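Transferrin (Manduca sexta, PDB 6WB6) binds a single ferric ion per molecule together with a carbonate anion and serves as a secreted iron transporter in the insect. Local coordinates at residues Leu351-Cys356 against Gly401-Ser406. Numbering follows the deposited sequence.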
loop_
_atom_site.group_PDB
_atom_site.type_symbol
_atom_site.label_atom_id
_atom_site.label_comp_id
_atom_site.label_asym_id
_atom_site.label_seq_id
_atom_site.Cartn_x
_atom_site.Cartn_y
_atom_site.Cartn_z
ATOM N N LEU A 351 0.286 17.918 -8.156
ATOM C CA LEU A 351 0.552 16.882 -9.143
ATOM C C LEU A 351 -0.544 15.833 -9.099
ATOM O O LEU A 351 -1.021 15.453 -8.031
ATOM C CB LEU A 351 1.911 16.222 -8.912
ATOM C CG LEU A 351 2.254 15.150 -9.948
ATOM C CD1 LEU A 351 2.365 15.744 -11.361
ATOM C CD2 LEU A 351 3.513 14.427 -9.578
ATOM N N VAL A 352 -0.937 15.355 -10.273
ATOM C CA VAL A 352 -1.999 14.365 -10.405
ATOM C C VAL A 352 -1.461 13.231 -11.249
ATOM O O VAL A 352 -0.786 13.461 -12.254
ATOM C CB VAL A 352 -3.265 14.970 -11.045
ATOM C CG1 VAL A 352 -4.302 13.882 -11.360
ATOM C CG2 VAL A 352 -3.849 16.038 -10.140
ATOM N N VAL A 353 -1.730 12.008 -10.826
ATOM C CA VAL A 353 -1.429 10.823 -11.605
ATOM C C VAL A 353 -2.761 10.258 -12.105
ATOM O O VAL A 353 -3.680 9.985 -11.312
ATOM C CB VAL A 353 -0.623 9.808 -10.787
ATOM C CG1 VAL A 353 -1.392 9.329 -9.565
ATOM C CG2 VAL A 353 -0.204 8.631 -11.647
ATOM N N ARG A 354 -2.879 10.128 -13.420
ATOM C CA ARG A 354 -4.132 9.736 -14.067
ATOM C C ARG A 354 -4.011 8.274 -14.459
ATOM O O ARG A 354 -3.195 7.924 -15.318
ATOM C CB ARG A 354 -4.429 10.593 -15.294
ATOM C CG ARG A 354 -4.448 12.081 -15.036
ATOM C CD ARG A 354 -4.388 12.851 -16.326
ATOM N NE ARG A 354 -3.074 12.668 -16.958
ATOM C CZ ARG A 354 -2.753 13.093 -18.176
ATOM N NH1 ARG A 354 -3.654 13.724 -18.926
ATOM N NH2 ARG A 354 -1.535 12.856 -18.659
ATOM N N LEU A 355 -4.772 7.421 -13.789
ATOM C CA LEU A 355 -4.819 6.008 -14.129
ATOM C C LEU A 355 -5.926 5.800 -15.146
ATOM O O LEU A 355 -7.046 6.276 -14.946
ATOM C CB LEU A 355 -5.093 5.140 -12.907
ATOM C CG LEU A 355 -5.405 3.674 -13.242
ATOM C CD1 LEU A 355 -4.240 2.985 -13.895
ATOM C CD2 LEU A 355 -5.877 2.911 -11.998
ATOM N N CYS A 356 -5.620 5.088 -16.217
ATOM C CA CYS A 356 -6.621 4.802 -17.231
ATOM C C CYS A 356 -7.312 3.494 -16.873
ATOM O O CYS A 356 -6.647 2.498 -16.569
ATOM C CB CYS A 356 -5.995 4.715 -18.617
ATOM S SG CYS A 356 -7.292 4.644 -19.913
ATOM N N GLY A 401 -3.157 11.393 -22.592
ATOM C CA GLY A 401 -4.459 11.480 -21.967
ATOM C C GLY A 401 -4.493 10.816 -20.610
ATOM O O GLY A 401 -5.389 11.093 -19.814
ATOM N N SER A 402 -3.526 9.948 -20.341
ATOM C CA SER A 402 -3.369 9.264 -19.073
ATOM C C SER A 402 -1.884 9.179 -18.772
ATOM O O SER A 402 -1.041 9.374 -19.648
ATOM C CB SER A 402 -3.965 7.852 -19.098
ATOM O OG SER A 402 -5.227 7.837 -19.737
ATOM N N ASP A 403 -1.575 8.860 -17.521
ATOM C CA ASP A 403 -0.205 8.630 -17.103
ATOM C C ASP A 403 0.118 7.156 -16.929
ATOM O O ASP A 403 1.295 6.791 -16.980
ATOM C CB ASP A 403 0.062 9.372 -15.792
ATOM C CG ASP A 403 -0.227 10.859 -15.910
ATOM O OD1 ASP A 403 0.338 11.497 -16.837
ATOM O OD2 ASP A 403 -1.041 11.379 -15.107
ATOM N N LEU A 404 -0.875 6.298 -16.705
ATOM C CA LEU A 404 -0.569 4.876 -16.688
ATOM C C LEU A 404 -1.820 4.064 -16.960
ATOM O O LEU A 404 -2.947 4.523 -16.779
ATOM C CB LEU A 404 0.057 4.423 -15.353
ATOM C CG LEU A 404 -0.810 4.496 -14.094
ATOM C CD1 LEU A 404 -0.080 3.884 -12.873
ATOM C CD2 LEU A 404 -1.222 5.906 -13.785
ATOM N N ALA A 405 -1.575 2.820 -17.334
ATOM C CA ALA A 405 -2.605 1.878 -17.690
ATOM C C ALA A 405 -1.986 0.514 -17.520
ATOM O O ALA A 405 -0.761 0.365 -17.584
ATOM C CB ALA A 405 -3.104 2.104 -19.120
ATOM N N SER A 406 -2.839 -0.469 -17.278
ATOM C CA SER A 406 -2.411 -1.835 -17.056
ATOM C C SER A 406 -2.560 -2.643 -18.333
ATOM O O SER A 406 -3.345 -2.318 -19.219
ATOM C CB SER A 406 -3.217 -2.509 -15.935
ATOM O OG SER A 406 -4.600 -2.527 -16.235
HETATM O O HOH W 1 -0.650 14.148 -14.687
HETATM O O HOH W 2 -5.844 0.180 -17.417
#
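The guanidinium of R354 presents NE and NH2 together to the D403 carboxylate, NE to OD2 and NH2 to OD1, both bonds belonging to one salt bridge, with NH2 to OD1 2.9 Å long. Both hydrogen bonds are nearly straight (N-H...O 171° at NE), and both oxygens lie within the guanidinium plane. The carboxylate is turned 50° against that plane, and NE and NH2 therefore meet OD2 and OD1 from above the carboxylate plane. D403 projects toward the strand, and OD2 also accepts R354 N at 2.8 Å on its anti lone pair. A water bridges OD2 to V352 O. The backbone of G401 and S402 covers one guanidinium face, while NH1 bonds N400 O, just ahead of G401. An alanine in place of R354 would probably leave the D403 carboxylate without its counter-charge and more able to turn, though the backbone bond to OD2 could remain. Transferrin lobes carry periplasmic-binding-protein-like α/β domains, and here, in the second lobe, strand 352-357 pairs in parallel with 381-386 on one side and meets the 401-406 segment, which leads into strand 405-407, on the other. That second junction is a single bridge, L355 with L404: R354 O receives both D403 N (2.9 Å) and L404 N, and C356 N donates to L404 O (2.8 Å). L404 holds CG between its backbone N and carbonyl carbon (chi1 66°); its CD2 meets V353 CG2 at 3.6 Å, and its CG lies 3.8 Å from L355 CD1, both side-chain pairs crossing obliquely. C356 CB touches A405 CB beyond the bridge and also S402 OG, which lies before it; C356 is disulfide-bonded to C393 of helix 390-399, and S402 OG is hydrogen-bonded to S396 of that helix.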